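Local atomic coordinates of SEC-C motif domain protein (Psychrobacter arcticus, PDB entry 2I9W), a protein that binds two zinc ions through separate four-cysteine sites flanking an NTF2-like middle domain, its biological role being otherwise unknown. Residues L110-Q116 and C179-Y183; T52-R58 and L101-H106; Q81-D85 and D155-M160. All coordinates share one frame; numbering follows the deposited sequence.

Contact 1 of 3, residues L110-Q116 and C179-Y183; sequences LSKRHAQ and CCGMY. With ZN (zinc ion), chain C.
Leu110 packs on a face of Tyr183: Leu110 CD2 lies over one side of the phenol ring, 3.8 Å from the ring centroid, a CH-pi contact. The CB of the preceding Met182 lies over the opposite face, so the ring is packed on both sides. Ser111 sets its CB against Tyr183 OH, while Ser111 OG, placed between the backbone N and the carbonyl carbon (chi1 77°), accepts from Arg113 N at 2.9 Å in an ST turn. The same Ser111 OG is hydrogen-bonded to His114 ND1, 2.8 Å away. Arg113 brings the carbon CD, rather than its charged end, to 3.7 Å from Cys179 SG. This is the SEC-C zinc site: Cys179 SG and Cys180 SG each bind the zinc ion at 2.4 Å, and Cys168 and Cys170 complete the four thiolate ligands. His114, first residue of its strand, works in the second shell of that site. His114 NE2 donates to Cys180 SG over 3.3 Å, nearly straight at 167° and with the sulfur in the ring plane, which would probably draw charge from the thiolate. With Ser111 at ND1 and sulfur at NE2, the imidazole is fixed in rotation. Tyr183 turns its edge to the imidazole face, Tyr183 CE2 approaching His114 ND1 to 3.5 Å with the ring planes 57° apart. Gln116 passes near Tyr183, its NE2 hydrogen-bonded to Thr137 OG1.

Contact 2 of 3, residues T52-R58 and L101-H106; sequences TAEHLMR and LEVVAH
Glu54 lays its CB over the face of the His106 ring at the start of helix 53-66. Followed outward, Glu54 CB sits over the centre of the imidazole, 3.6 Å from its centroid and 9° off the normal, a CH-pi contact. CG stands anti to the backbone N (chi1 175°), which carries the extended chain along the strand side, where Glu54 CD comes to 3.9 Å from Val103 CG1. At the tip, Glu54 OE1 lies 3.6 Å from His106 CB, with the carboxylate plane nearly perpendicular to the ring. Glu54 OE2 turns to its own helix and, through its anti lone pair, takes Arg58 NE at 3.1 Å in an in-plane salt bridge, in the conformer given here, one of two modelled. In that conformer Val103 CG2 lies over one guanidinium face, 3.7 Å from Arg58 NH2. Deeper in, selenomethionine Met57, in one of its two conformers, reaches tip to tip toward Leu101, Met57 CE to Leu101 CD2 at 3.8 Å. A water accepts from Ala53 N and lies 2.9 Å from His106 NE2, in the ring plane. Were His106 replaced by an alanine, Glu54 CB would probably lose the ring beneath it, and the water its imidazole partner. The segment axes run 149° apart: a helix lying roughly antiparallel to strand 97-107 across the face of the curved antiparallel sheet, the arrangement of the NTF2-like (cystatin-like) fold.

Contact 3 of 3, residues Q81-D85 and D155-M160; sequences QDLLD and DPTVSM
A type I beta turn from Gln81 to Leu84, which leads into helix 86-95, packs here against the segment that leaves the last sheet strand, 149-153, through an Asx turn. The evidence for the beta turn is the backbone bond from Leu84 N to Gln81 O, 3.1 Å long. For the Asx turn it is Thr157 N donating to Asp155 OD1 at 2.8 Å, nearly along the C-O direction. The other carboxylate oxygen, Asp155 OD2, lies 3.7 Å from Leu84 CD2. That methyl of Leu84 also meets Val158 CG1, 3.6 Å away from CD2. One residue earlier, Leu83 points its CB at Val158 CB, and its CG, anti to the carbonyl carbon (chi1 -62°), carries CD1 on to Met160. There Leu83 CD1 comes within 3.5 Å of Met160 CG, a selenomethionine carbon, the two side chains crossing at about a right angle. The same methyl, Leu83 CD1, lies 3.6 Å from the backbone oxygen Ser159 O. Outside the pair, Gln80 NE2 bonds to Asp155 O and ties the neighbouring short helix to the same segment. Between the two segments the contacts are van der Waals, aliphatic carbons against one another and against two oxygens, which implies fitting by shape rather than by polar pairing, while the directional bonds act within each turn.

The contacts lie at different distances from the two zinc sites. Contact 1 contains the SEC-C zinc ion itself, whereas contact 2 faces the N-terminal one: the Arg58 side chain lies about 5 Å from that ion. Contacts 1 and 2, their centres 16 Å apart, touch through neighbouring strands of one sheet, with Ala115 CB 3.6 Å from Ala53 CB and Gln116 O 3.4 Å from His106 CD2. Contact 3 touches neither; its nearest atoms are about 6 Å from contact 1 and 10 Å from contact 2. It lies on the chain leading toward the SEC-C motif, with the Met160 side chain about 10 Å from the SEC-C zinc ion.

Contact 1 of 3, residues L110-Q116 and C179-Y183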
ATOM      1  N   LEU A 110       5.988 -13.673  -5.948  1.00 18.13           N
ATOM      2  CA  LEU A 110       7.413 -13.380  -5.830  1.00 18.79           C
ATOM      3  C   LEU A 110       8.078 -14.474  -5.020  1.00 17.30           C
ATOM      4  O   LEU A 110       9.115 -15.009  -5.432  1.00 19.15           O
ATOM      5  CB  LEU A 110       7.641 -12.035  -5.176  1.00 19.50           C
ATOM      6  CG  LEU A 110       9.075 -11.567  -4.924  1.00 20.58           C
ATOM      7  CD1 LEU A 110       9.839 -11.280  -6.262  1.00 23.74           C
ATOM      8  CD2 LEU A 110       9.028 -10.335  -3.999  1.00 21.14           C
ATOM      9  N   SER A 111       7.438 -14.855  -3.908  1.00 17.92           N
ATOM     10  CA  SER A 111       7.784 -16.062  -3.124  1.00 19.10           C
ATOM     11  C   SER A 111       6.490 -16.729  -2.683  1.00 20.17           C
ATOM     12  O   SER A 111       5.411 -16.266  -3.032  1.00 22.55           O
ATOM     13  CB  SER A 111       8.556 -15.723  -1.843  1.00 18.77           C
ATOM     14  OG  SER A 111       7.636 -15.232  -0.884  1.00 18.61           O
ATOM     15  N   LYS A 112       6.620 -17.755  -1.846  1.00 19.26           N
ATOM     16  CA  LYS A 112       5.486 -18.414  -1.223  1.00 20.28           C
ATOM     17  C   LYS A 112       4.609 -17.445  -0.469  1.00 20.99           C
ATOM     18  O   LYS A 112       3.412 -17.642  -0.402  1.00 23.32           O
ATOM     19  CB  LYS A 112       5.963 -19.498  -0.258  1.00 22.67           C
ATOM     20  CG  LYS A 112       4.862 -20.295   0.389  1.00 29.18           C
ATOM     21  N   ARG A 113       5.196 -16.401   0.097  1.00 20.12           N
ATOM     22  CA  ARG A 113       4.408 -15.465   0.911  1.00 20.37           C
ATOM     23  C   ARG A 113       4.567 -13.993   0.546  1.00 19.00           C
ATOM     24  O   ARG A 113       4.016 -13.108   1.255  1.00 18.26           O
ATOM     25  CB  ARG A 113       4.705 -15.698   2.382  1.00 20.22           C
ATOM     26  CG  ARG A 113       6.138 -15.496   2.767  1.00 25.92           C
ATOM     27  CD  ARG A 113       6.461 -16.116   4.174  1.00 30.33           C
ATOM     28  NE  ARG A 113       5.845 -17.412   4.520  1.00 35.68           N
ATOM     29  CZ  ARG A 113       6.393 -18.636   4.420  1.00 39.85           C
ATOM     30  NH1 ARG A 113       7.603 -18.878   3.890  1.00 32.00           N
ATOM     31  NH2 ARG A 113       5.674 -19.675   4.820  1.00 50.56           N
ATOM     32  N   HIS A 114       5.302 -13.696  -0.526  1.00 17.91           N
ATOM     33  CA  HIS A 114       5.493 -12.302  -0.951  1.00 17.45           C
ATOM     34  C   HIS A 114       5.046 -11.993  -2.364  1.00 19.25           C
ATOM     35  O   HIS A 114       4.981 -12.868  -3.228  1.00 19.13           O
ATOM     36  CB  HIS A 114       6.949 -11.918  -0.904  1.00 21.12           C
ATOM     37  CG  HIS A 114       7.541 -12.018   0.442  1.00 22.30           C
ATOM     38  ND1 HIS A 114       8.150 -13.169   0.883  1.00 21.56           N
ATOM     39  CD2 HIS A 114       7.639 -11.121   1.445  1.00 16.22           C
ATOM     40  CE1 HIS A 114       8.576 -12.982   2.116  1.00 18.31           C
ATOM     41  NE2 HIS A 114       8.308 -11.743   2.471  1.00 17.96           N
ATOM     42  N   ALA A 115       4.777 -10.708  -2.577  1.00 18.15           N
ATOM     43  CA  ALA A 115       4.386 -10.197  -3.872  1.00 17.85           C
ATOM     44  C   ALA A 115       5.063  -8.835  -4.020  1.00 18.19           C
ATOM     45  O   ALA A 115       5.376  -8.165  -3.032  1.00 18.40           O
ATOM     46  CB  ALA A 115       2.860 -10.086  -3.955  1.00 17.65           C
ATOM     47  N   GLN A 116       5.254  -8.438  -5.260  1.00 17.78           N
ATOM     48  CA  GLN A 116       5.693  -7.120  -5.604  1.00 19.15           C
ATOM     49  C   GLN A 116       4.705  -6.432  -6.575  1.00 21.00           C
ATOM     50  O   GLN A 116       3.982  -7.044  -7.327  1.00 17.48           O
ATOM     51  CB  GLN A 116       7.109  -7.145  -6.188  1.00 22.39           C
ATOM     52  CG  GLN A 116       8.184  -7.068  -5.127  1.00 23.85           C
ATOM     53  CD  GLN A 116       9.607  -7.214  -5.615  1.00 19.86           C
ATOM     54  OE1 GLN A 116       9.876  -7.576  -6.762  1.00 22.19           O
ATOM     55  NE2 GLN A 116      10.550  -6.980  -4.703  1.00 24.70           N
ATOM     56  N   CYS A 179      13.472 -14.665   4.412  1.00 22.35           N
ATOM     57  CA  CYS A 179      12.061 -14.234   4.367  1.00 21.67           C
ATOM     58  C   CYS A 179      11.968 -12.762   4.000  1.00 22.42           C
ATOM     59  O   CYS A 179      12.391 -12.414   2.930  1.00 24.11           O
ATOM     60  CB  CYS A 179      11.299 -14.559   5.666  1.00 19.71           C
ATOM     61  SG  CYS A 179       9.486 -14.544   5.560  1.00 22.53           S
ATOM     62  N   CYS A 180      11.455 -11.896   4.875  1.00 23.35           N
ATOM     63  CA  CYS A 180      11.251 -10.484   4.495  1.00 24.39           C
ATOM     64  C   CYS A 180      12.573  -9.731   4.296  1.00 26.14           C
ATOM     65  O   CYS A 180      12.631  -8.754   3.548  1.00 24.43           O
ATOM     66  CB  CYS A 180      10.331  -9.799   5.505  1.00 23.25           C
ATOM     67  SG  CYS A 180       8.622 -10.455   5.480  1.00 21.86           S
ATOM     68  N   GLY A 181      13.642 -10.231   4.927  1.00 25.76           N
ATOM     69  CA  GLY A 181      14.994  -9.688   4.752  1.00 26.77           C
ATOM     70  C   GLY A 181      15.591  -9.893   3.363  1.00 27.35           C
ATOM     71  O   GLY A 181      16.565  -9.216   3.024  1.00 29.71           O
HETATM   72  N   MSE A 182      15.036 -10.819   2.569  1.00 25.07           N
HETATM   73  CA  MSE A 182      15.371 -10.944   1.156  1.00 25.14           C
HETATM   74  C   MSE A 182      15.004  -9.665   0.401  1.00 28.72           C
HETATM   75  O   MSE A 182      15.596  -9.341  -0.640  1.00 29.89           O
HETATM   76  CB  MSE A 182      14.618 -12.098   0.482  1.00 26.78           C
HETATM   77  CG  MSE A 182      14.957 -13.519   0.897  1.00 26.84           C
HETATM   78 SE   MSE A 182      16.779 -14.010   0.465  0.75 36.86          SE
HETATM   79  CE  MSE A 182      16.966 -12.991  -1.191  1.00 29.88           C
ATOM     80  N   TYR A 183      14.013  -8.940   0.906  1.00 30.55           N
ATOM     81  CA  TYR A 183      13.387  -7.871   0.132  1.00 31.74           C
ATOM     82  C   TYR A 183      13.471  -6.507   0.791  1.00 32.18           C
ATOM     83  O   TYR A 183      13.424  -5.509   0.070  1.00 36.23           O
ATOM     84  CB  TYR A 183      11.945  -8.239  -0.196  1.00 29.16           C
ATOM     85  CG  TYR A 183      11.797  -9.618  -0.794  1.00 28.64           C
ATOM     86  CD1 TYR A 183      12.283  -9.893  -2.055  1.00 27.18           C
ATOM     87  CD2 TYR A 183      11.187 -10.660  -0.079  1.00 23.93           C
ATOM     88  CE1 TYR A 183      12.166 -11.166  -2.625  1.00 28.19           C
ATOM     89  CE2 TYR A 183      11.067 -11.943  -0.648  1.00 32.12           C
ATOM     90  CZ  TYR A 183      11.540 -12.178  -1.932  1.00 31.20           C
ATOM     91  OH  TYR A 183      11.475 -13.449  -2.529  1.00 32.10           O
TER
HETATM   92 ZN    ZN C 201       8.845 -12.489   6.682  1.00 21.34          ZN

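Contact 2 of 3, residues T52-R58 and L101-H106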
ATOM      1  N   THR A  52      -5.328  -8.826  -3.225  1.00 22.80           N
ATOM      2  CA  THR A  52      -4.016  -9.006  -3.820  1.00 22.95           C
ATOM      3  C   THR A  52      -3.121  -7.845  -3.384  1.00 20.10           C
ATOM      4  O   THR A  52      -3.647  -6.811  -2.957  1.00 20.51           O
ATOM      5  CB  THR A  52      -4.110  -9.039  -5.359  1.00 22.84           C
ATOM      6  OG1 THR A  52      -4.288  -7.719  -5.853  1.00 25.22           O
ATOM      7  CG2 THR A  52      -5.249  -9.970  -5.861  1.00 22.94           C
ATOM      8  N   ALA A  53      -1.798  -7.988  -3.530  1.00 18.79           N
ATOM      9  CA  ALA A  53      -0.857  -6.877  -3.265  1.00 20.39           C
ATOM     10  C   ALA A  53      -1.095  -5.634  -4.167  1.00 18.99           C
ATOM     11  O   ALA A  53      -1.003  -4.488  -3.713  1.00 18.61           O
ATOM     12  CB  ALA A  53       0.592  -7.386  -3.386  1.00 22.61           C
ATOM     13  N   GLU A  54      -1.446  -5.875  -5.429  1.00 19.24           N
ATOM     14  CA  GLU A  54      -1.735  -4.778  -6.351  1.00 23.37           C
ATOM     15  C   GLU A  54      -2.940  -3.969  -5.837  1.00 20.13           C
ATOM     16  O   GLU A  54      -2.895  -2.735  -5.773  1.00 20.61           O
ATOM     17  CB  GLU A  54      -1.960  -5.236  -7.802  1.00 25.87           C
ATOM     18  CG  GLU A  54      -2.391  -4.007  -8.637  1.00 28.94           C
ATOM     19  CD  GLU A  54      -2.797  -4.322 -10.024  1.00 35.52           C
ATOM     20  OE1 GLU A  54      -2.412  -5.400 -10.522  1.00 40.21           O
ATOM     21  OE2 GLU A  54      -3.489  -3.457 -10.613  1.00 47.02           O
ATOM     22  N   HIS A  55      -3.979  -4.672  -5.413  1.00 19.81           N
ATOM     23  CA  HIS A  55      -5.141  -4.021  -4.871  0.62 20.25           C
ATOM     24  C   HIS A  55      -4.791  -3.298  -3.580  1.00 20.54           C
ATOM     25  O   HIS A  55      -5.196  -2.152  -3.384  1.00 19.40           O
ATOM     26  CB  HIS A  55      -6.224  -5.056  -4.687  0.62 22.76           C
ATOM     27  CG  HIS A  55      -7.555  -4.477  -4.394  0.62 20.98           C
ATOM     28  ND1 HIS A  55      -8.639  -5.255  -4.055  0.62 36.51           N
ATOM     29  CD2 HIS A  55      -7.985  -3.192  -4.378  0.62 17.85           C
ATOM     30  CE1 HIS A  55      -9.687  -4.474  -3.871  0.62 30.44           C
ATOM     31  NE2 HIS A  55      -9.314  -3.219  -4.046  0.62 29.17           N
ATOM     32  N   LEU A  56      -3.983  -3.918  -2.703  1.00 19.11           N
ATOM     33  CA  LEU A  56      -3.554  -3.180  -1.516  1.00 19.53           C
ATOM     34  C   LEU A  56      -2.805  -1.871  -1.835  1.00 20.11           C
ATOM     35  O   LEU A  56      -3.104  -0.814  -1.268  1.00 20.62           O
ATOM     36  CB  LEU A  56      -2.722  -4.055  -0.561  1.00 17.87           C
ATOM     37  CG  LEU A  56      -2.408  -3.423   0.820  1.00 20.68           C
ATOM     38  CD1 LEU A  56      -3.717  -3.281   1.671  1.00 26.69           C
ATOM     39  CD2 LEU A  56      -1.311  -4.174   1.569  1.00 22.11           C
HETATM   40  N   MSE A  57      -1.879  -1.947  -2.787  1.00 21.25           N
HETATM   41  CA  MSE A  57      -1.079  -0.816  -3.185  0.50 20.78           C
HETATM   42  C   MSE A  57      -1.983   0.327  -3.672  1.00 21.04           C
HETATM   43  O   MSE A  57      -1.767   1.498  -3.337  1.00 20.48           O
HETATM   44  CB  MSE A  57      -0.091  -1.296  -4.249  0.50 21.76           C
HETATM   45  CG  MSE A  57       0.921  -0.293  -4.722  0.50 24.06           C
HETATM   46 SE   MSE A  57       0.186   0.973  -5.988  0.38 32.02          SE
HETATM   47  CE  MSE A  57      -0.924  -0.194  -7.060  0.50 31.22           C
ATOM     48  N   ARG A  58      -2.998  -0.013  -4.484  1.00 20.07           N
ATOM     49  CA  ARG A  58      -3.961   0.998  -4.966  0.50 18.64           C
ATOM     50  C   ARG A  58      -4.679   1.666  -3.821  1.00 20.24           C
ATOM     51  O   ARG A  58      -4.801   2.897  -3.772  1.00 18.72           O
ATOM     52  CB  ARG A  58      -4.991   0.376  -5.905  0.50 19.44           C
ATOM     53  CG  ARG A  58      -4.440   0.104  -7.255  0.50 15.82           C
ATOM     54  CD  ARG A  58      -5.393  -0.762  -8.059  0.50 19.18           C
ATOM     55  NE  ARG A  58      -4.930  -0.988  -9.425  0.50 17.73           N
ATOM     56  CZ  ARG A  58      -5.026  -0.108 -10.423  0.50 20.91           C
ATOM     57  NH1 ARG A  58      -5.565   1.102 -10.251  0.50 21.77           N
ATOM     58  NH2 ARG A  58      -4.579  -0.451 -11.624  0.50 27.11           N
ATOM     59  N   LEU A 101      -1.807   7.557 -10.644  1.00 16.68           N
ATOM     60  CA  LEU A 101      -1.163   6.259 -10.442  1.00 18.81           C
ATOM     61  C   LEU A 101      -1.123   5.441 -11.724  1.00 20.62           C
ATOM     62  O   LEU A 101      -2.127   5.343 -12.439  1.00 20.31           O
ATOM     63  CB  LEU A 101      -1.908   5.454  -9.361  1.00 21.26           C
ATOM     64  CG  LEU A 101      -1.311   4.071  -9.029  1.00 19.45           C
ATOM     65  CD1 LEU A 101       0.068   4.264  -8.335  1.00 16.34           C
ATOM     66  CD2 LEU A 101      -2.321   3.187  -8.206  1.00 22.65           C
ATOM     67  N   GLU A 102       0.048   4.891 -12.019  1.00 18.89           N
ATOM     68  CA  GLU A 102       0.222   3.925 -13.086  1.00 19.74           C
ATOM     69  C   GLU A 102       0.825   2.659 -12.496  1.00 21.27           C
ATOM     70  O   GLU A 102       1.965   2.664 -12.019  1.00 21.83           O
ATOM     71  CB  GLU A 102       1.163   4.493 -14.129  1.00 19.23           C
ATOM     72  CG  GLU A 102       1.501   3.529 -15.242  1.00 20.51           C
ATOM     73  CD  GLU A 102       2.486   4.103 -16.273  1.00 23.94           C
ATOM     74  OE1 GLU A 102       3.093   5.187 -16.043  1.00 22.23           O
ATOM     75  OE2 GLU A 102       2.611   3.469 -17.335  1.00 29.31           O
ATOM     76  N   VAL A 103       0.093   1.548 -12.571  1.00 22.15           N
ATOM     77  CA  VAL A 103       0.626   0.276 -12.112  1.00 22.53           C
ATOM     78  C   VAL A 103       1.362  -0.320 -13.326  1.00 22.90           C
ATOM     79  O   VAL A 103       0.757  -0.584 -14.396  1.00 24.17           O
ATOM     80  CB  VAL A 103      -0.463  -0.683 -11.489  1.00 22.22           C
ATOM     81  CG1 VAL A 103       0.177  -2.033 -11.146  1.00 22.83           C
ATOM     82  CG2 VAL A 103      -1.133  -0.081 -10.257  1.00 24.29           C
ATOM     83  N   VAL A 104       2.677  -0.460 -13.170  1.00 19.72           N
ATOM     84  CA  VAL A 104       3.538  -0.999 -14.226  1.00 19.33           C
ATOM     85  C   VAL A 104       3.472  -2.526 -14.249  1.00 19.09           C
ATOM     86  O   VAL A 104       3.353  -3.146 -15.337  1.00 19.71           O
ATOM     87  CB  VAL A 104       4.974  -0.499 -14.074  1.00 18.68           C
ATOM     88  CG1 VAL A 104       5.912  -1.167 -15.123  1.00 18.38           C
ATOM     89  CG2 VAL A 104       5.016   1.033 -14.139  1.00 17.39           C
ATOM     90  N   ALA A 105       3.532  -3.171 -13.090  1.00 17.90           N
ATOM     91  CA  ALA A 105       3.626  -4.639 -13.059  1.00 19.74           C
ATOM     92  C   ALA A 105       3.245  -5.131 -11.689  1.00 21.12           C
ATOM     93  O   ALA A 105       3.441  -4.430 -10.698  1.00 23.35           O
ATOM     94  CB  ALA A 105       5.049  -5.116 -13.412  1.00 18.85           C
ATOM     95  N   HIS A 106       2.671  -6.325 -11.664  1.00 20.61           N
ATOM     96  CA  HIS A 106       2.268  -7.011 -10.436  1.00 19.87           C
ATOM     97  C   HIS A 106       2.843  -8.416 -10.489  1.00 20.13           C
ATOM     98  O   HIS A 106       2.676  -9.137 -11.504  1.00 22.05           O
ATOM     99  CB  HIS A 106       0.745  -7.039 -10.358  1.00 19.70           C
ATOM    100  CG  HIS A 106       0.208  -7.748  -9.168  1.00 18.19           C
ATOM    101  ND1 HIS A 106      -0.944  -8.502  -9.214  1.00 22.64           N
ATOM    102  CD2 HIS A 106       0.691  -7.865  -7.907  1.00 24.43           C
ATOM    103  CE1 HIS A 106      -1.157  -9.033  -8.026  1.00 20.14           C
ATOM    104  NE2 HIS A 106      -0.181  -8.666  -7.215  1.00 23.75           N
TER
HETATM  105  O   HOH W   1      -0.767 -10.229  -4.829  1.00 19.26           O
HETATM  106  O   HOH W   2      -2.677   1.460 -13.196  1.00 26.93           O

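Contact 3 of 3, residues Q81-D85 and D155-M160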
ATOM      1  N   GLN A  81       4.737  -0.989  12.615  1.00 22.48           N
ATOM      2  CA  GLN A  81       3.749   0.058  12.758  1.00 19.51           C
ATOM      3  C   GLN A  81       4.127   1.083  13.820  1.00 22.10           C
ATOM      4  O   GLN A  81       3.970   2.263  13.582  1.00 21.58           O
ATOM      5  CB  GLN A  81       2.374  -0.520  13.068  1.00 19.34           C
ATOM      6  CG  GLN A  81       1.769  -1.195  11.855  1.00 17.94           C
ATOM      7  CD  GLN A  81       0.399  -1.797  12.134  1.00 19.85           C
ATOM      8  OE1 GLN A  81      -0.164  -1.572  13.183  1.00 23.76           O
ATOM      9  NE2 GLN A  81      -0.102  -2.603  11.215  1.00 20.01           N
ATOM     10  N   ASP A  82       4.635   0.619  14.956  1.00 22.04           N
ATOM     11  CA  ASP A  82       5.129   1.513  16.020  1.00 24.22           C
ATOM     12  C   ASP A  82       6.363   2.333  15.632  1.00 23.08           C
ATOM     13  O   ASP A  82       6.755   3.239  16.361  1.00 27.06           O
ATOM     14  CB  ASP A  82       5.422   0.726  17.304  1.00 26.84           C
ATOM     15  CG  ASP A  82       4.163   0.253  18.011  1.00 37.77           C
ATOM     16  OD1 ASP A  82       3.035   0.589  17.556  1.00 47.18           O
ATOM     17  OD2 ASP A  82       4.308  -0.461  19.035  1.00 49.85           O
ATOM     18  N   LEU A  83       6.978   2.026  14.512  1.00 22.20           N
ATOM     19  CA  LEU A  83       8.099   2.793  13.994  1.00 20.96           C
ATOM     20  C   LEU A  83       7.666   3.926  13.082  1.00 24.23           C
ATOM     21  O   LEU A  83       8.493   4.743  12.716  1.00 27.00           O
ATOM     22  CB  LEU A  83       9.062   1.867  13.233  1.00 22.87           C
ATOM     23  CG  LEU A  83       9.717   0.740  14.067  1.00 23.21           C
ATOM     24  CD1 LEU A  83      10.695  -0.045  13.192  1.00 25.69           C
ATOM     25  CD2 LEU A  83      10.389   1.228  15.311  1.00 20.61           C
ATOM     26  N   LEU A  84       6.383   3.975  12.699  1.00 23.01           N
ATOM     27  CA  LEU A  84       5.874   5.030  11.807  1.00 24.27           C
ATOM     28  C   LEU A  84       5.434   6.241  12.626  1.00 23.75           C
ATOM     29  O   LEU A  84       5.107   6.090  13.784  1.00 23.74           O
ATOM     30  CB  LEU A  84       4.691   4.509  10.991  1.00 22.28           C
ATOM     31  CG  LEU A  84       4.936   3.254  10.167  1.00 26.79           C
ATOM     32  CD1 LEU A  84       3.614   2.738   9.598  1.00 23.89           C
ATOM     33  CD2 LEU A  84       5.990   3.580   9.088  1.00 28.66           C
ATOM     34  N   ASP A  85       5.482   7.430  12.023  1.00 24.53           N
ATOM     35  CA  ASP A  85       5.097   8.679  12.656  1.00 25.81           C
ATOM     36  C   ASP A  85       3.891   9.150  11.865  1.00 23.57           C
ATOM     37  O   ASP A  85       4.016   9.665  10.760  1.00 22.04           O
ATOM     38  CB  ASP A  85       6.252   9.690  12.603  1.00 25.68           C
ATOM     39  CG  ASP A  85       5.889  11.056  13.158  1.00 31.48           C
ATOM     40  OD1 ASP A  85       4.696  11.420  13.254  1.00 32.45           O
ATOM     41  OD2 ASP A  85       6.833  11.781  13.500  1.00 42.42           O
ATOM     42  N   ASP A 155       7.788  -1.876   4.732  1.00 24.27           N
ATOM     43  CA  ASP A 155       8.276  -0.482   4.603  1.00 24.31           C
ATOM     44  C   ASP A 155       9.810  -0.532   4.597  1.00 23.72           C
ATOM     45  O   ASP A 155      10.416  -0.974   5.578  1.00 23.86           O
ATOM     46  CB  ASP A 155       7.733   0.393   5.722  1.00 24.71           C
ATOM     47  CG  ASP A 155       7.925   1.865   5.469  1.00 30.81           C
ATOM     48  OD1 ASP A 155       9.053   2.263   5.108  1.00 37.38           O
ATOM     49  OD2 ASP A 155       6.952   2.642   5.632  1.00 36.61           O
ATOM     50  N   PRO A 156      10.438  -0.132   3.465  1.00 23.52           N
ATOM     51  CA  PRO A 156      11.897  -0.207   3.401  1.00 27.89           C
ATOM     52  C   PRO A 156      12.578   1.028   3.975  1.00 27.68           C
ATOM     53  O   PRO A 156      13.808   1.073   4.012  1.00 30.57           O
ATOM     54  CB  PRO A 156      12.165  -0.290   1.890  1.00 28.31           C
ATOM     55  CG  PRO A 156      11.140   0.549   1.328  1.00 23.32           C
ATOM     56  CD  PRO A 156       9.894   0.414   2.207  1.00 26.54           C
ATOM     57  N   THR A 157      11.808   2.019   4.425  1.00 26.69           N
ATOM     58  CA  THR A 157      12.377   3.272   4.923  1.00 28.85           C
ATOM     59  C   THR A 157      12.570   3.320   6.458  1.00 28.41           C
ATOM     60  O   THR A 157      13.376   4.100   6.949  1.00 33.98           O
ATOM     61  CB  THR A 157      11.506   4.491   4.506  1.00 30.05           C
ATOM     62  OG1 THR A 157      10.296   4.474   5.269  1.00 27.43           O
ATOM     63  CG2 THR A 157      11.165   4.498   2.977  1.00 29.67           C
ATOM     64  N   VAL A 158      11.864   2.500   7.223  1.00 27.84           N
ATOM     65  CA  VAL A 158      11.975   2.539   8.692  1.00 28.27           C
ATOM     66  C   VAL A 158      13.270   1.874   9.179  1.00 28.73           C
ATOM     67  O   VAL A 158      13.677   0.822   8.675  1.00 28.06           O
ATOM     68  CB  VAL A 158      10.745   1.888   9.392  1.00 30.69           C
ATOM     69  CG1 VAL A 158       9.498   2.673   9.087  1.00 32.81           C
ATOM     70  CG2 VAL A 158      10.570   0.486   8.958  1.00 28.32           C
ATOM     71  N   SER A 159      13.919   2.502  10.153  1.00 30.71           N
ATOM     72  CA  SER A 159      15.179   1.970  10.703  1.00 30.96           C
ATOM     73  C   SER A 159      14.861   0.902  11.751  1.00 28.42           C
ATOM     74  O   SER A 159      14.083   1.119  12.674  1.00 28.97           O
ATOM     75  CB  SER A 159      16.071   3.100  11.243  1.00 33.49           C
ATOM     76  OG  SER A 159      15.995   3.254  12.661  1.00 42.72           O
HETATM   77  N   MSE A 160      15.454  -0.272  11.587  1.00 27.31           N
HETATM   78  CA  MSE A 160      15.198  -1.401  12.488  1.00 25.05           C
HETATM   79  C   MSE A 160      16.494  -2.082  12.777  1.00 24.39           C
HETATM   80  O   MSE A 160      17.411  -2.048  11.974  1.00 27.10           O
HETATM   81  CB  MSE A 160      14.280  -2.417  11.840  1.00 25.33           C
HETATM   82  CG  MSE A 160      13.034  -1.846  11.254  1.00 28.74           C
HETATM   83 SE   MSE A 160      11.979  -3.319  10.524  0.75 27.58          SE
HETATM   84  CE  MSE A 160      11.043  -3.854  12.194  1.00 29.19           C
TER